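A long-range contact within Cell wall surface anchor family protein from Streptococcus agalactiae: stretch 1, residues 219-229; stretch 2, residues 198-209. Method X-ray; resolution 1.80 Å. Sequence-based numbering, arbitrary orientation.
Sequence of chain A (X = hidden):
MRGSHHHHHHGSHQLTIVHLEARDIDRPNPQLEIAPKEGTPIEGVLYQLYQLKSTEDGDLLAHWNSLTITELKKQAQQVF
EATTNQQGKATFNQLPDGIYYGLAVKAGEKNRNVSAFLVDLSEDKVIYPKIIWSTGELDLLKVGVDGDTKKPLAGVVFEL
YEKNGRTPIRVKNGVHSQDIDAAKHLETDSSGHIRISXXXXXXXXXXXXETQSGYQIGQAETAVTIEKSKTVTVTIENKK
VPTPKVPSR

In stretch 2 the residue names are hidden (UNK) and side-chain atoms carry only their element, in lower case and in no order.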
# COMPACT_ATOMS: atom_id res chain seq x y z
N GLN A 219 -16.71 14.29 -7.91
CA GLN A 219 -16.34 13.12 -7.11
C GLN A 219 -15.03 13.40 -6.39
O GLN A 219 -13.96 13.38 -7.01
CB GLN A 219 -16.29 11.82 -7.96
CG GLN A 219 -15.52 11.91 -9.29
CD GLN A 219 -15.76 10.69 -10.20
OE1 GLN A 219 -16.80 10.60 -10.86
NE2 GLN A 219 -14.81 9.76 -10.24
N ALA A 220 -15.12 13.69 -5.10
CA ALA A 220 -13.95 13.99 -4.27
C ALA A 220 -12.92 12.85 -4.32
O ALA A 220 -11.74 13.09 -4.57
CB ALA A 220 -14.36 14.27 -2.83
N GLU A 221 -13.40 11.63 -4.10
CA GLU A 221 -12.52 10.46 -4.05
C GLU A 221 -12.95 9.43 -5.07
O GLU A 221 -14.15 9.11 -5.16
CB GLU A 221 -12.51 9.84 -2.65
CG GLU A 221 -11.88 10.76 -1.62
CD GLU A 221 -11.82 10.18 -0.23
OE1 GLU A 221 -12.03 8.96 -0.04
OE2 GLU A 221 -11.52 10.97 0.69
N THR A 222 -11.98 8.92 -5.82
CA THR A 222 -12.21 7.96 -6.90
C THR A 222 -11.34 6.73 -6.69
O THR A 222 -10.11 6.84 -6.60
CB THR A 222 -11.88 8.57 -8.29
OG1 THR A 222 -12.67 9.76 -8.49
CG2 THR A 222 -12.13 7.57 -9.42
N ALA A 223 -11.97 5.56 -6.60
CA ALA A 223 -11.26 4.30 -6.42
C ALA A 223 -10.55 3.90 -7.70
O ALA A 223 -11.11 4.01 -8.80
CB ALA A 223 -12.21 3.19 -5.97
N VAL A 224 -9.30 3.46 -7.58
CA VAL A 224 -8.60 2.90 -8.74
C VAL A 224 -7.87 1.62 -8.33
O VAL A 224 -7.28 1.55 -7.25
CB VAL A 224 -7.62 3.90 -9.45
CG1 VAL A 224 -8.16 5.34 -9.50
CG2 VAL A 224 -6.26 3.90 -8.81
N THR A 225 -7.93 0.63 -9.21
CA THR A 225 -7.16 -0.59 -8.99
C THR A 225 -6.01 -0.69 -10.01
O THR A 225 -6.25 -0.76 -11.24
CB THR A 225 -8.06 -1.85 -9.03
OG1 THR A 225 -8.97 -1.83 -7.93
CG2 THR A 225 -7.20 -3.12 -8.96
N ILE A 226 -4.78 -0.67 -9.50
CA ILE A 226 -3.58 -0.87 -10.33
C ILE A 226 -3.44 -2.37 -10.58
O ILE A 226 -3.48 -3.17 -9.64
CB ILE A 226 -2.29 -0.31 -9.65
CG1 ILE A 226 -2.38 1.22 -9.39
CG2 ILE A 226 -1.00 -0.72 -10.42
CD1 ILE A 226 -2.44 2.08 -10.65
N GLU A 227 -3.27 -2.73 -11.85
CA GLU A 227 -2.95 -4.10 -12.23
C GLU A 227 -1.51 -4.18 -12.70
O GLU A 227 -1.04 -3.29 -13.41
CB GLU A 227 -3.88 -4.59 -13.34
CG GLU A 227 -5.30 -4.87 -12.88
CD GLU A 227 -6.22 -5.12 -14.04
OE1 GLU A 227 -6.00 -6.10 -14.78
OE2 GLU A 227 -7.16 -4.33 -14.23
N LYS A 228 -0.81 -5.24 -12.31
CA LYS A 228 0.59 -5.34 -12.66
C LYS A 228 0.79 -5.43 -14.17
O LYS A 228 0.03 -6.11 -14.85
CB LYS A 228 1.25 -6.54 -11.97
CG LYS A 228 0.81 -7.92 -12.45
CD LYS A 228 1.60 -8.96 -11.63
CE LYS A 228 1.04 -10.36 -11.69
NZ LYS A 228 1.53 -11.08 -10.46
N SER A 229 1.81 -4.74 -14.67
CA SER A 229 2.20 -4.78 -16.10
C SER A 229 1.15 -4.21 -17.04
O SER A 229 1.21 -4.44 -18.26
CB SER A 229 2.59 -6.21 -16.53
OG SER A 229 3.53 -6.77 -15.61
N UNK A 198 5.07 2.60 -11.75
CA UNK A 198 5.82 2.12 -10.59
C UNK A 198 4.94 2.01 -9.34
O UNK A 198 5.45 2.13 -8.22
N UNK A 199 3.63 1.83 -9.53
CA UNK A 199 2.72 1.58 -8.40
C UNK A 199 2.55 0.08 -8.20
O UNK A 199 2.15 -0.63 -9.12
c UNK A 199 0.12 4.33 -9.32
c UNK A 199 1.50 4.36 -7.23
c UNK A 199 1.34 2.23 -8.62
c UNK A 199 1.36 3.78 -8.63
N UNK A 200 2.83 -0.40 -6.99
CA UNK A 200 2.63 -1.82 -6.75
C UNK A 200 1.16 -2.13 -6.93
O UNK A 200 0.29 -1.35 -6.49
c UNK A 200 2.82 -3.76 -5.13
c UNK A 200 3.13 -2.25 -5.36
c UNK A 200 5.22 -2.19 -3.83
c UNK A 200 4.62 -1.95 -5.24
N UNK A 201 0.86 -3.25 -7.58
CA UNK A 201 -0.53 -3.62 -7.86
C UNK A 201 -1.38 -3.70 -6.59
O UNK A 201 -0.91 -4.13 -5.52
c UNK A 201 1.07 -6.72 -7.99
c UNK A 201 -0.34 -8.01 -6.91
n UNK A 201 0.92 -7.89 -7.27
n UNK A 201 -1.02 -6.98 -7.39
c UNK A 201 -0.16 -6.14 -8.07
c UNK A 201 -0.62 -4.88 -8.74
N UNK A 202 -2.64 -3.25 -6.70
CA UNK A 202 -3.53 -3.15 -5.54
C UNK A 202 -4.47 -1.97 -5.65
O UNK A 202 -4.56 -1.33 -6.71
N UNK A 203 -5.13 -1.64 -4.54
CA UNK A 203 -6.20 -0.63 -4.57
C UNK A 203 -5.75 0.71 -4.03
O UNK A 203 -5.10 0.80 -2.98
o UNK A 203 -7.82 -2.58 -5.66
o UNK A 203 -8.83 -3.05 -3.74
c UNK A 203 -8.07 -2.34 -4.45
c UNK A 203 -7.43 -1.14 -3.79
N UNK A 204 -6.10 1.76 -4.76
CA UNK A 204 -5.71 3.12 -4.43
C UNK A 204 -6.91 4.05 -4.51
O UNK A 204 -7.97 3.67 -5.00
o UNK A 204 0.27 0.66 -4.90
c UNK A 204 -3.30 2.84 -5.27
c UNK A 204 -1.95 0.88 -5.79
c UNK A 204 -1.02 2.60 -4.38
c UNK A 204 -3.14 1.62 -5.91
c UNK A 204 -4.59 3.62 -5.39
c UNK A 204 -2.24 3.33 -4.50
c UNK A 204 -0.90 1.39 -5.03
N UNK A 205 -6.72 5.27 -4.03
CA UNK A 205 -7.77 6.28 -4.06
C UNK A 205 -7.18 7.60 -4.52
O UNK A 205 -6.19 8.09 -3.95
c UNK A 205 -8.46 6.44 -2.67
c UNK A 205 -9.46 7.61 -2.69
c UNK A 205 -9.13 5.16 -2.25
N UNK A 206 -7.79 8.16 -5.56
CA UNK A 206 -7.46 9.51 -6.01
C UNK A 206 -8.34 10.52 -5.29
O UNK A 206 -9.57 10.41 -5.31
c UNK A 206 -6.58 9.07 -8.44
c UNK A 206 -7.69 9.61 -7.52
c UNK A 206 -7.13 8.95 -9.85
c UNK A 206 -5.33 9.98 -8.41
N UNK A 207 -7.71 11.50 -4.67
CA UNK A 207 -8.43 12.55 -4.01
C UNK A 207 -8.27 13.86 -4.79
O UNK A 207 -7.20 14.29 -5.02
c UNK A 207 -8.85 13.54 -1.71
c UNK A 207 -8.42 13.56 -0.22
n UNK A 207 -8.51 14.92 1.89
c UNK A 207 -7.97 12.68 -2.56
c UNK A 207 -9.07 14.72 0.55
N UNK A 208 -9.38 14.42 -5.27
CA UNK A 208 -9.28 15.67 -6.00
C UNK A 208 -9.23 16.80 -4.98
O UNK A 208 -10.10 16.89 -4.11
c UNK A 208 -11.40 17.17 -8.93
c UNK A 208 -10.47 15.85 -6.96
c UNK A 208 -10.27 17.02 -7.91
o UNK A 208 -12.17 16.21 -9.16
o UNK A 208 -11.50 18.26 -9.52
N UNK A 209 -8.22 17.65 -5.09
CA UNK A 209 -7.90 18.66 -4.07
C UNK A 209 -8.41 20.03 -4.50
O UNK A 209 -9.01 20.76 -3.69
c UNK A 209 -6.35 18.78 -3.86
c UNK A 209 -6.45 16.76 -2.30
c UNK A 209 -5.76 17.42 -3.46
c UNK A 209 -6.01 19.84 -2.81
O HOH W 1 -11.27 11.82 -7.50
O HOH W 2 -14.62 15.92 -10.03

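Position 198 carries no side-chain atoms, and its phi of 74° is positive, a region that favours glycine: G198. It lies beyond the reach of stretch 1.

Position 199 has four carbons forked at the second, the leucine pattern, so L199. It points toward stretch 1, and its CD1 packs 3.7 Å from CD1 of I226.

At 200 four carbons fork at the first, with one arm two carbons long. That is isoleucine, I200, turned away from stretch 1.

Position 201 shows one carbon and then a five-membered ring of three carbons and two nitrogens, which only histidine provides. H201 sits where the strand is interrupted; its CB lies 3.5 Å from I226 O, and its CD2 is 4.0 Å from CB of K228.

Position 202 is bare again. With phi/psi of 146/-168, a CB would jam against the carbonyl oxygen of the preceding residue, so the backbone itself calls for glycine. G202 pairs with I226 in both directions: G202 N to I226 O at 3.1 Å, I226 N to G202 O at 2.9 Å.

At 203 there are two carbons, the second carrying two oxygens. One oxygen accepts a hydrogen bond from OG1 of T225, its partner in the register. The forked shape alone would also fit asparagine, but both terminal atoms are oxygen, hence D203, with OD1 2.7 Å from T225 OG1.

Position 204 has one carbon leading to a six-carbon ring bearing an oxygen: Y204. Its CD1 lies 3.6 Å from I226 CG1, and its CB 3.8 Å from V224 CG2. The hydroxyl OH donates to the backbone O of I200 at 2.6 Å, tying the ring back over its own stretch.

Position 205 holds three carbons, one carrying the other two, a valine. V205 CG1 meets E221 CB at 3.8 Å, on the face shared with A223.

At 206 four carbons fork at the second: L206. Its CD1 is 3.8 Å from V224 CG1, extending the apolar face.

Position 207 is four carbons in a row ending in nitrogen, a lysine. K207 CG passes E221 CG at 4.1 Å, but the end of the chain leads away, so the aliphatic part makes the contact.

Position 208 has three carbons, the third bearing two oxygens: E208. Water 2 donates to its OE1 at 2.6 Å and makes a weak bond with N of Q219 at 3.4 Å.

Position 209, four carbons forked at the first with one longer arm, is I209, without contact here.

The contact is an antiparallel ladder. Paired backbone bonds join T222 with L206, V224 with Y204 and I226 with G202, and E208 N to A220 O, 2.8 Å, closes one end. Alternation sorts the side chains: V224, I226, Y204 and L206 share a largely apolar face, while E221, T225, D203 and K207 lie on the more exposed one. The rule is that the backbone sets register, apolar packing fills one face, and T225 with D203 adds a polar pair on the other.

Stretch 2 (198-209) GLIHGDYVLKEI
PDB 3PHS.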